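Long-range contacts in putative alpha-L-fucosidase (Bacteroides thetaiotaomicron, PDB 4H41), which is a putative alpha-L-fucosidase with a TIM-barrel fold, probably a glycoside hydrolase that acts on host glycans: residues 26-34 with 293-301; 219-230 with 255-266. All coordinates share one frame; numbering follows the deposited sequence.

Contact 1 (26-34 with 293-301)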
loop_
_atom_site.group_PDB
_atom_site.type_symbol
_atom_site.label_atom_id
_atom_site.label_comp_id
_atom_site.label_asym_id
_atom_site.label_seq_id
_atom_site.Cartn_x
_atom_site.Cartn_y
_atom_site.Cartn_z
ATOM N N VAL B 26 -14.027 -17.295 -22.115
ATOM C CA VAL B 26 -14.092 -16.239 -23.108
ATOM C C VAL B 26 -13.117 -16.604 -24.222
ATOM O O VAL B 26 -12.117 -17.294 -23.975
ATOM C CB VAL B 26 -13.789 -14.810 -22.544
ATOM C CG1 VAL B 26 -14.827 -14.391 -21.513
ATOM C CG2 VAL B 26 -12.389 -14.679 -22.001
ATOM N N PRO B 27 -13.313 -16.044 -25.429
ATOM C CA PRO B 27 -12.328 -16.290 -26.503
ATOM C C PRO B 27 -10.933 -15.757 -26.150
ATOM O O PRO B 27 -10.778 -14.673 -25.573
ATOM C CB PRO B 27 -12.924 -15.557 -27.715
ATOM C CG PRO B 27 -14.383 -15.464 -27.419
ATOM C CD PRO B 27 -14.454 -15.255 -25.927
ATOM N N LYS B 28 -9.916 -16.538 -26.476
ATOM C CA LYS B 28 -8.531 -16.158 -26.204
ATOM C C LYS B 28 -7.997 -15.232 -27.314
ATOM O O LYS B 28 -8.574 -15.146 -28.400
ATOM C CB LYS B 28 -7.652 -17.394 -26.048
ATOM C CG LYS B 28 -7.438 -18.144 -27.373
ATOM C CD LYS B 28 -7.029 -19.580 -27.191
ATOM C CE LYS B 28 -6.825 -20.225 -28.552
ATOM N NZ LYS B 28 -6.277 -21.603 -28.453
ATOM N N ASN B 29 -6.918 -14.537 -27.017
ATOM C CA ASN B 29 -6.232 -13.603 -27.933
ATOM C C ASN B 29 -7.221 -12.694 -28.631
ATOM O O ASN B 29 -7.140 -12.494 -29.830
ATOM C CB ASN B 29 -5.386 -14.368 -28.985
ATOM C CG ASN B 29 -4.492 -13.436 -29.776
ATOM O OD1 ASN B 29 -4.101 -12.361 -29.279
ATOM N ND2 ASN B 29 -4.208 -13.787 -31.017
ATOM N N ASN B 30 -8.123 -12.085 -27.873
ATOM C CA ASN B 30 -9.190 -11.275 -28.450
ATOM C C ASN B 30 -9.086 -9.826 -28.033
ATOM O O ASN B 30 -10.049 -9.094 -28.143
ATOM C CB ASN B 30 -10.525 -11.919 -28.035
ATOM C CG ASN B 30 -11.758 -11.317 -28.667
ATOM O OD1 ASN B 30 -11.771 -10.980 -29.843
ATOM N ND2 ASN B 30 -12.851 -11.295 -27.942
ATOM N N GLY B 31 -7.880 -9.386 -27.674
ATOM C CA GLY B 31 -7.586 -8.005 -27.339
ATOM C C GLY B 31 -6.297 -7.605 -28.027
ATOM O O GLY B 31 -5.545 -8.426 -28.532
ATOM N N LEU B 32 -6.035 -6.363 -28.049
ATOM C CA LEU B 32 -4.821 -5.846 -28.638
ATOM C C LEU B 32 -3.678 -6.129 -27.689
ATOM O O LEU B 32 -3.758 -5.759 -26.517
ATOM C CB LEU B 32 -5.018 -4.348 -28.871
ATOM C CG LEU B 32 -3.910 -3.552 -29.513
ATOM C CD1 LEU B 32 -3.463 -4.158 -30.824
ATOM C CD2 LEU B 32 -4.370 -2.147 -29.731
ATOM N N LYS B 33 -2.611 -6.758 -28.171
ATOM C CA LYS B 33 -1.483 -7.064 -27.297
ATOM C C LYS B 33 -0.742 -5.802 -26.946
ATOM O O LYS B 33 -0.580 -4.920 -27.819
ATOM C CB LYS B 33 -0.526 -8.038 -27.967
ATOM C CG LYS B 33 -1.133 -9.421 -28.185
ATOM C CD LYS B 33 -0.181 -10.336 -28.991
ATOM C CE LYS B 33 -0.852 -11.601 -29.480
ATOM N NZ LYS B 33 -0.100 -12.260 -30.596
ATOM N N ILE B 34 -0.154 -5.780 -25.738
ATOM C CA ILE B 34 0.690 -4.662 -25.274
ATOM C C ILE B 34 2.070 -4.830 -25.908
ATOM O O ILE B 34 2.726 -5.857 -25.712
ATOM C CB ILE B 34 0.731 -4.623 -23.718
ATOM C CG1 ILE B 34 -0.644 -4.157 -23.189
ATOM C CG2 ILE B 34 1.814 -3.655 -23.230
ATOM C CD1 ILE B 34 -0.871 -4.451 -21.776
ATOM N N LEU B 293 -8.066 -5.459 -17.279
ATOM C CA LEU B 293 -7.089 -5.166 -18.330
ATOM C C LEU B 293 -7.572 -5.823 -19.643
ATOM O O LEU B 293 -7.523 -5.215 -20.721
ATOM C CB LEU B 293 -5.707 -5.688 -17.963
ATOM C CG LEU B 293 -4.613 -5.408 -19.003
ATOM C CD1 LEU B 293 -4.454 -3.946 -19.298
ATOM C CD2 LEU B 293 -3.262 -5.933 -18.540
ATOM N N ARG B 294 -8.027 -7.069 -19.535
ATOM C CA ARG B 294 -8.497 -7.854 -20.700
ATOM C C ARG B 294 -9.629 -7.086 -21.380
ATOM O O ARG B 294 -9.658 -6.979 -22.575
ATOM C CB ARG B 294 -8.970 -9.261 -20.266
ATOM C CG ARG B 294 -9.447 -10.046 -21.406
ATOM C CD ARG B 294 -10.021 -11.385 -21.058
ATOM N NE ARG B 294 -10.981 -11.360 -19.977
ATOM C CZ ARG B 294 -12.268 -11.040 -20.059
ATOM N NH1 ARG B 294 -12.810 -10.716 -21.224
ATOM N NH2 ARG B 294 -13.036 -11.099 -18.988
HETATM N N MSE B 295 -10.597 -6.623 -20.612
HETATM C CA MSE B 295 -11.739 -5.901 -21.209
HETATM C C MSE B 295 -11.283 -4.621 -21.937
HETATM O O MSE B 295 -11.824 -4.300 -22.993
HETATM C CB MSE B 295 -12.763 -5.581 -20.133
HETATM C CG MSE B 295 -13.530 -6.785 -19.687
HETATM SE SE MSE B 295 -14.890 -6.165 -18.361
HETATM C CE MSE B 295 -13.991 -4.984 -17.181
ATOM N N LYS B 296 -10.268 -3.922 -21.423
ATOM C CA LYS B 296 -9.761 -2.700 -22.047
ATOM C C LYS B 296 -9.035 -3.020 -23.323
ATOM O O LYS B 296 -9.227 -2.298 -24.308
ATOM C CB LYS B 296 -8.866 -1.921 -21.061
ATOM C CG LYS B 296 -9.677 -1.410 -19.886
ATOM C CD LYS B 296 -8.932 -0.505 -18.920
ATOM C CE LYS B 296 -7.633 -1.049 -18.407
ATOM N NZ LYS B 296 -6.936 -0.063 -17.538
ATOM N N LEU B 297 -8.265 -4.113 -23.368
ATOM C CA LEU B 297 -7.553 -4.501 -24.584
ATOM C C LEU B 297 -8.534 -5.040 -25.634
ATOM O O LEU B 297 -8.324 -4.858 -26.837
ATOM C CB LEU B 297 -6.456 -5.532 -24.269
ATOM C CG LEU B 297 -5.316 -5.019 -23.341
ATOM C CD1 LEU B 297 -4.332 -6.152 -23.075
ATOM C CD2 LEU B 297 -4.572 -3.840 -23.940
ATOM N N GLU B 298 -9.607 -5.716 -25.159
ATOM C CA GLU B 298 -10.650 -6.220 -26.052
ATOM C C GLU B 298 -11.375 -5.043 -26.731
ATOM O O GLU B 298 -11.666 -5.104 -27.913
ATOM C CB GLU B 298 -11.645 -7.127 -25.321
ATOM C CG GLU B 298 -11.030 -8.470 -24.991
ATOM C CD GLU B 298 -11.880 -9.401 -24.153
ATOM O OE1 GLU B 298 -12.984 -8.992 -23.716
ATOM O OE2 GLU B 298 -11.421 -10.542 -23.905
ATOM N N ALA B 299 -11.688 -3.996 -25.987
ATOM C CA ALA B 299 -12.332 -2.809 -26.549
ATOM C C ALA B 299 -11.414 -2.119 -27.573
ATOM O O ALA B 299 -11.889 -1.661 -28.614
ATOM C CB ALA B 299 -12.697 -1.857 -25.441
ATOM N N ALA B 300 -10.103 -2.037 -27.289
ATOM C CA ALA B 300 -9.170 -1.411 -28.233
ATOM C C ALA B 300 -9.133 -2.170 -29.550
ATOM O O ALA B 300 -9.094 -1.568 -30.628
ATOM C CB ALA B 300 -7.776 -1.343 -27.630
ATOM N N LYS B 301 -9.129 -3.505 -29.476
ATOM C CA LYS B 301 -9.137 -4.337 -30.677
ATOM C C LYS B 301 -10.463 -4.162 -31.448
ATOM O O LYS B 301 -10.432 -4.063 -32.673
ATOM C CB LYS B 301 -8.913 -5.793 -30.367
ATOM C CG LYS B 301 -8.604 -6.613 -31.618
ATOM C CD LYS B 301 -8.239 -8.065 -31.311
ATOM C CE LYS B 301 -7.765 -8.820 -32.529
ATOM N NZ LYS B 301 -7.338 -10.225 -32.177
HETATM O O HOH W 1 -12.535 -12.572 -25.296
HETATM O O HOH W 2 -5.125 -10.114 -30.516
HETATM O O HOH W 3 -12.091 -7.632 -29.174
HETATM O O HOH W 4 -10.040 -11.292 -32.077
#

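Contact 2 (219-230 with 255-266)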
loop_
_atom_site.group_PDB
_atom_site.type_symbol
_atom_site.label_atom_id
_atom_site.label_comp_id
_atom_site.label_asym_id
_atom_site.label_seq_id
_atom_site.Cartn_x
_atom_site.Cartn_y
_atom_site.Cartn_z
ATOM N N VAL B 219 -19.277 12.290 -23.987
ATOM C CA VAL B 219 -18.571 11.903 -25.211
ATOM C C VAL B 219 -18.566 13.071 -26.196
ATOM O O VAL B 219 -17.558 13.326 -26.837
ATOM C CB VAL B 219 -19.237 10.664 -25.877
ATOM C CG1 VAL B 219 -18.673 10.423 -27.266
ATOM C CG2 VAL B 219 -19.053 9.437 -25.025
ATOM N N GLN B 220 -19.707 13.798 -26.294
ATOM C CA GLN B 220 -19.870 14.915 -27.213
ATOM C C GLN B 220 -18.908 16.056 -26.904
ATOM O O GLN B 220 -18.291 16.595 -27.831
ATOM C CB GLN B 220 -21.326 15.431 -27.192
ATOM C CG GLN B 220 -22.351 14.380 -27.649
ATOM C CD GLN B 220 -22.977 13.513 -26.546
ATOM O OE1 GLN B 220 -22.326 13.074 -25.574
ATOM N NE2 GLN B 220 -24.255 13.164 -26.715
ATOM N N GLN B 221 -18.774 16.431 -25.631
ATOM C CA GLN B 221 -17.863 17.529 -25.237
ATOM C C GLN B 221 -16.405 17.106 -25.382
ATOM O O GLN B 221 -15.579 17.903 -25.811
ATOM C CB GLN B 221 -18.161 17.980 -23.806
ATOM C CG GLN B 221 -17.489 19.289 -23.400
ATOM C CD GLN B 221 -17.843 20.475 -24.264
ATOM O OE1 GLN B 221 -18.950 20.587 -24.812
ATOM N NE2 GLN B 221 -16.906 21.379 -24.437
ATOM N N HIS B 222 -16.089 15.867 -25.054
ATOM C CA HIS B 222 -14.742 15.327 -25.238
ATOM C C HIS B 222 -14.366 15.404 -26.717
ATOM O O HIS B 222 -13.309 15.890 -27.042
ATOM C CB HIS B 222 -14.701 13.882 -24.743
ATOM C CG HIS B 222 -13.430 13.154 -25.041
ATOM N ND1 HIS B 222 -12.343 13.217 -24.181
ATOM C CD2 HIS B 222 -13.133 12.331 -26.071
ATOM C CE1 HIS B 222 -11.419 12.443 -24.716
ATOM N NE2 HIS B 222 -11.847 11.899 -25.869
ATOM N N GLU B 223 -15.283 14.996 -27.622
ATOM C CA GLU B 223 -14.993 15.032 -29.060
ATOM C C GLU B 223 -14.793 16.472 -29.528
ATOM O O GLU B 223 -13.924 16.757 -30.358
ATOM C CB GLU B 223 -16.112 14.362 -29.858
ATOM C CG GLU B 223 -15.860 14.363 -31.351
ATOM C CD GLU B 223 -16.912 13.642 -32.171
ATOM O OE1 GLU B 223 -17.834 13.057 -31.568
ATOM O OE2 GLU B 223 -16.861 13.737 -33.416
ATOM N N LYS B 224 -15.616 17.365 -29.053
ATOM C CA LYS B 224 -15.519 18.765 -29.459
ATOM C C LYS B 224 -14.166 19.343 -29.106
ATOM O O LYS B 224 -13.510 19.987 -29.944
ATOM C CB LYS B 224 -16.631 19.571 -28.789
ATOM C CG LYS B 224 -16.589 21.063 -29.146
ATOM C CD LYS B 224 -17.662 21.832 -28.413
ATOM C CE LYS B 224 -17.655 23.321 -28.775
ATOM N NZ LYS B 224 -16.625 24.110 -28.032
ATOM N N GLU B 225 -13.726 19.111 -27.899
ATOM C CA GLU B 225 -12.468 19.693 -27.463
ATOM C C GLU B 225 -11.253 19.033 -28.130
ATOM O O GLU B 225 -10.337 19.724 -28.553
ATOM C CB GLU B 225 -12.337 19.642 -25.935
ATOM C CG GLU B 225 -13.394 20.515 -25.255
ATOM C CD GLU B 225 -13.347 20.610 -23.742
ATOM O OE1 GLU B 225 -12.357 20.148 -23.133
ATOM O OE2 GLU B 225 -14.331 21.107 -23.145
ATOM N N TRP B 226 -11.266 17.716 -28.261
ATOM C CA TRP B 226 -10.146 17.013 -28.861
ATOM C C TRP B 226 -10.108 17.182 -30.365
ATOM O O TRP B 226 -9.026 17.169 -30.942
ATOM C CB TRP B 226 -10.129 15.557 -28.417
ATOM C CG TRP B 226 -9.540 15.479 -27.053
ATOM C CD1 TRP B 226 -10.205 15.500 -25.859
ATOM C CD2 TRP B 226 -8.149 15.587 -26.738
ATOM N NE1 TRP B 226 -9.306 15.571 -24.822
ATOM C CE2 TRP B 226 -8.037 15.632 -25.333
ATOM C CE3 TRP B 226 -6.981 15.635 -27.517
ATOM C CZ2 TRP B 226 -6.796 15.646 -24.683
ATOM C CZ3 TRP B 226 -5.754 15.668 -26.875
ATOM C CH2 TRP B 226 -5.666 15.711 -25.480
ATOM N N ASN B 227 -11.247 17.480 -30.991
ATOM C CA ASN B 227 -11.260 17.850 -32.411
ATOM C C ASN B 227 -10.416 19.106 -32.606
ATOM O O ASN B 227 -9.588 19.187 -33.518
ATOM C CB ASN B 227 -12.700 18.079 -32.883
ATOM C CG ASN B 227 -12.786 18.463 -34.305
ATOM O OD1 ASN B 227 -12.380 17.695 -35.174
ATOM N ND2 ASN B 227 -13.294 19.655 -34.593
ATOM N N GLU B 228 -10.566 20.080 -31.697
ATOM C CA GLU B 228 -9.782 21.312 -31.770
ATOM C C GLU B 228 -8.303 21.066 -31.489
ATOM O O GLU B 228 -7.444 21.655 -32.148
ATOM C CB GLU B 228 -10.299 22.352 -30.757
ATOM C CG GLU B 228 -11.681 22.868 -31.093
ATOM C CD GLU B 228 -12.133 24.069 -30.284
ATOM O OE1 GLU B 228 -11.448 25.115 -30.347
ATOM O OE2 GLU B 228 -13.194 23.983 -29.624
ATOM N N ILE B 229 -8.000 20.227 -30.508
ATOM C CA ILE B 229 -6.609 19.956 -30.156
ATOM C C ILE B 229 -5.934 19.235 -31.302
ATOM O O ILE B 229 -4.886 19.694 -31.751
ATOM C CB ILE B 229 -6.484 19.187 -28.815
ATOM C CG1 ILE B 229 -6.924 20.095 -27.677
ATOM C CG2 ILE B 229 -5.063 18.711 -28.594
ATOM C CD1 ILE B 229 -7.395 19.343 -26.470
ATOM N N PHE B 230 -6.539 18.145 -31.796
ATOM C CA PHE B 230 -5.937 17.383 -32.896
ATOM C C PHE B 230 -5.787 18.225 -34.163
ATOM O O PHE B 230 -4.732 18.157 -34.770
ATOM C CB PHE B 230 -6.665 16.102 -33.170
ATOM C CG PHE B 230 -6.586 15.074 -32.068
ATOM C CD1 PHE B 230 -5.446 14.946 -31.273
ATOM C CD2 PHE B 230 -7.651 14.253 -31.804
ATOM C CE1 PHE B 230 -5.390 13.984 -30.264
ATOM C CE2 PHE B 230 -7.599 13.322 -30.772
ATOM C CZ PHE B 230 -6.454 13.164 -30.046
ATOM N N PHE B 255 -16.084 5.864 -25.968
ATOM C CA PHE B 255 -14.927 6.761 -26.058
ATOM C C PHE B 255 -13.910 6.268 -27.079
ATOM O O PHE B 255 -13.322 7.090 -27.778
ATOM C CB PHE B 255 -14.266 6.957 -24.679
ATOM C CG PHE B 255 -14.986 7.997 -23.852
ATOM C CD1 PHE B 255 -14.732 9.342 -24.031
ATOM C CD2 PHE B 255 -15.954 7.629 -22.930
ATOM C CE1 PHE B 255 -15.437 10.304 -23.309
ATOM C CE2 PHE B 255 -16.645 8.592 -22.188
ATOM C CZ PHE B 255 -16.385 9.925 -22.391
ATOM N N PHE B 256 -13.658 4.963 -27.159
ATOM C CA PHE B 256 -12.690 4.492 -28.136
ATOM C C PHE B 256 -13.152 4.729 -29.568
ATOM O O PHE B 256 -12.322 5.036 -30.430
ATOM C CB PHE B 256 -12.359 3.010 -27.921
ATOM C CG PHE B 256 -11.495 2.675 -26.720
ATOM C CD1 PHE B 256 -11.138 3.650 -25.787
ATOM C CD2 PHE B 256 -11.078 1.383 -26.494
ATOM C CE1 PHE B 256 -10.315 3.328 -24.702
ATOM C CE2 PHE B 256 -10.235 1.077 -25.427
ATOM C CZ PHE B 256 -9.885 2.047 -24.522
ATOM N N THR B 257 -14.458 4.629 -29.828
ATOM C CA THR B 257 -14.998 4.894 -31.154
ATOM C C THR B 257 -14.750 6.363 -31.538
ATOM O O THR B 257 -14.276 6.651 -32.647
ATOM C CB THR B 257 -16.485 4.547 -31.233
ATOM O OG1 THR B 257 -16.628 3.141 -30.999
ATOM C CG2 THR B 257 -17.080 4.897 -32.596
ATOM N N VAL B 258 -14.987 7.279 -30.597
ATOM C CA VAL B 258 -14.739 8.689 -30.848
ATOM C C VAL B 258 -13.233 8.988 -31.006
ATOM O O VAL B 258 -12.877 9.728 -31.909
ATOM C CB VAL B 258 -15.356 9.544 -29.724
ATOM C CG1 VAL B 258 -14.670 10.877 -29.613
ATOM C CG2 VAL B 258 -16.856 9.703 -29.938
ATOM N N ASN B 259 -12.383 8.446 -30.156
ATOM C CA ASN B 259 -10.951 8.692 -30.227
ATOM C C ASN B 259 -10.363 8.149 -31.561
ATOM O O ASN B 259 -9.543 8.814 -32.181
ATOM C CB ASN B 259 -10.235 8.123 -29.008
ATOM C CG ASN B 259 -10.521 8.902 -27.761
ATOM O OD1 ASN B 259 -11.042 10.021 -27.823
ATOM N ND2 ASN B 259 -10.177 8.341 -26.621
ATOM N N LYS B 260 -10.912 7.067 -32.066
ATOM C CA LYS B 260 -10.463 6.478 -33.339
ATOM C C LYS B 260 -10.953 7.334 -34.510
ATOM O O LYS B 260 -10.189 7.618 -35.450
ATOM C CB LYS B 260 -10.929 5.014 -33.428
ATOM C CG LYS B 260 -10.647 4.330 -34.751
ATOM C CD LYS B 260 -9.214 4.152 -35.091
ATOM C CE LYS B 260 -9.133 3.348 -36.383
ATOM N NZ LYS B 260 -8.059 3.814 -37.255
ATOM N N LYS B 261 -12.179 7.806 -34.427
ATOM C CA LYS B 261 -12.769 8.708 -35.437
ATOM C C LYS B 261 -11.923 9.999 -35.589
ATOM O O LYS B 261 -11.628 10.439 -36.702
ATOM C CB LYS B 261 -14.195 9.064 -35.013
ATOM C CG LYS B 261 -14.896 10.010 -36.019
ATOM C CD LYS B 261 -16.379 10.135 -35.760
ATOM C CE LYS B 261 -16.728 10.598 -34.375
ATOM N NZ LYS B 261 -18.126 11.134 -34.298
ATOM N N LEU B 262 -11.580 10.621 -34.434
ATOM C CA LEU B 262 -10.693 11.804 -34.405
ATOM C C LEU B 262 -9.305 11.522 -34.952
ATOM O O LEU B 262 -8.812 12.285 -35.799
ATOM C CB LEU B 262 -10.598 12.347 -32.989
ATOM C CG LEU B 262 -11.859 12.998 -32.452
ATOM C CD1 LEU B 262 -11.707 13.360 -31.024
ATOM C CD2 LEU B 262 -12.227 14.183 -33.273
ATOM N N ALA B 263 -8.697 10.407 -34.565
ATOM C CA ALA B 263 -7.390 10.049 -35.136
ATOM C C ALA B 263 -7.464 9.907 -36.650
ATOM O O ALA B 263 -6.610 10.442 -37.367
ATOM C CB ALA B 263 -6.889 8.747 -34.523
ATOM N N ASP B 264 -8.505 9.236 -37.149
ATOM C CA ASP B 264 -8.680 9.059 -38.596
ATOM C C ASP B 264 -8.879 10.389 -39.326
ATOM O O ASP B 264 -8.310 10.587 -40.396
ATOM C CB ASP B 264 -9.848 8.137 -38.886
ATOM C CG ASP B 264 -9.564 6.683 -38.551
ATOM O OD1 ASP B 264 -8.382 6.355 -38.209
ATOM O OD2 ASP B 264 -10.511 5.885 -38.572
ATOM N N LYS B 265 -9.657 11.297 -38.731
ATOM C CA LYS B 265 -9.908 12.612 -39.322
ATOM C C LYS B 265 -8.622 13.409 -39.505
ATOM O O LYS B 265 -8.481 14.130 -40.483
ATOM C CB LYS B 265 -10.873 13.387 -38.423
ATOM C CG LYS B 265 -11.266 14.748 -38.967
ATOM C CD LYS B 265 -12.386 15.307 -38.124
ATOM C CE LYS B 265 -12.789 16.686 -38.576
ATOM N NZ LYS B 265 -13.789 17.251 -37.623
ATOM N N TYR B 266 -7.693 13.281 -38.572
ATOM C CA TYR B 266 -6.438 14.041 -38.590
ATOM C C TYR B 266 -5.208 13.232 -38.950
ATOM O O TYR B 266 -4.104 13.783 -38.924
ATOM C CB TYR B 266 -6.260 14.717 -37.239
ATOM C CG TYR B 266 -7.310 15.780 -37.036
ATOM C CD1 TYR B 266 -7.311 16.939 -37.809
ATOM C CD2 TYR B 266 -8.386 15.567 -36.193
ATOM C CE1 TYR B 266 -8.331 17.880 -37.704
ATOM C CE2 TYR B 266 -9.407 16.508 -36.075
ATOM C CZ TYR B 266 -9.358 17.679 -36.803
ATOM O OH TYR B 266 -10.375 18.595 -36.732
#

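Contact 1 (26-34 with 293-301)
V26 leans on the guanidinium of R294 where the loop that leads into the first strand of a closed eight-stranded TIM barrel runs along helix 290-302, the helix between the seventh and eighth strands. Its CG2 lies over one face of the guanidinium, toward the rim, 4.1 Å from R294 NH1. Within the plane of that same group, NH1 donates an almost straight bond of 3.0 Å to OE2 of E298, one turn on, a salt bridge that fixes how the guanidinium is turned; D291 takes its NE. Water 1 carries the carboxylate across to the loop, giving protons to P27 O and E298 OE2 and accepting from N30 ND2. At N29 the carbonyl oxygen receives a weak bond from K301 NZ, whose chain leaves with CG anti to the backbone N (chi1 -167°) and runs extended alongside the loop, with CD 3.8 Å from N30 O. Waters 2 and 4 also accept from this ammonium; water 4 bridges to N30 OD1, and water 2 lies within hydrogen-bonding distance of N29 OD1 and G31 O. G31 brings the backbones together: its CA stands 3.3 Å from L297 O. L32 follows with the one direct backbone bond across the contact, its N-H reaching L297 O over 3.0 Å from above the carbonyl plane, on the face opposite the helical N-H of K301, so this one oxygen accepts two backbone bonds. The CD2 of L32 rests on the methyl of A300. L32, I34 and L297 also touch strand 307-310, which neighbours strand 34-39 in the barrel. I34 crosses L297 at about a right angle, with I34 CG1 4.0 Å from L297 CD2.

Contact 2 (219-230 with 255-266)
H222 and F255 form the aromatic part of this contact between neighbouring outer helices of the TIM barrel, whose segment axes run nearly parallel at 26° and approach to 10.1 Å. The edge of F255 is turned toward the face of H222 in a T-shaped pair, centroids 5.3 Å apart and planes at 82°; W226 CD1 lies over the opposite face of the imidazole. V219 sets CG2 over the face of F255 in a CH-pi contact, and its other methyl, CG1, presses on V258 CG2.

Apolar packing continues with L262, a knob in the hole formed by E223, W226, N227 and F230. Its CD1 meets W226 CB and its CD2 rests against N227, while L262 CB touches the edge of the F230 ring, 3.7 Å from F230 CD2. F230 CB in turn packs against Y266 CD2.

Four polar pairs cross the interface. The buried H222 donates from NE2 to N259 OD1 over 2.8 Å, in the ring plane and on a lone pair of the amide oxygen, which holds the imidazole between its two aromatic neighbours. Nearer the surface, the fully extended chain of E223, with chi1 at -180°, carries its carboxylate out to K261, which it crosses at about a right angle: K261 NZ forms a salt bridge with E223 OE2, 3.0 Å away, on its syn side but well out of the carboxylate plane. N227 OD1 accepts twice, from K265 NZ at 2.9 Å and from Y266 OH at 2.7 Å, the donors coming from opposite faces of the amide plane.

Beneath the helix pair runs strand 239-243, where F242 meets the rings of H222 and W226 and touches F230 and N259. W226 NE1 bonds to S167 O, and from helix 252-266 F256 packs against strand 269-273 and helix 290-302.

How the contacts relate
Both contacts lie in the outer layer of the same barrel, and each is partly buried. Contact 2 joins two consecutive helices, 219-233 and 252-266, whereas contact 1 brings the loop before the first strand against helix 290-302, which precedes the last strand; contact 2 is nested in the sequence between them. Their centres are 22 Å apart, yet they touch: F256 of helix 252-266 packs on K296, A299 and A300. Contact 1 relies on backbone carbonyls and bridging waters, and borders a second subunit; contact 2 relies on interdigitated side chains, aromatic toward the barrel and charged toward solvent, with no other subunit touching it.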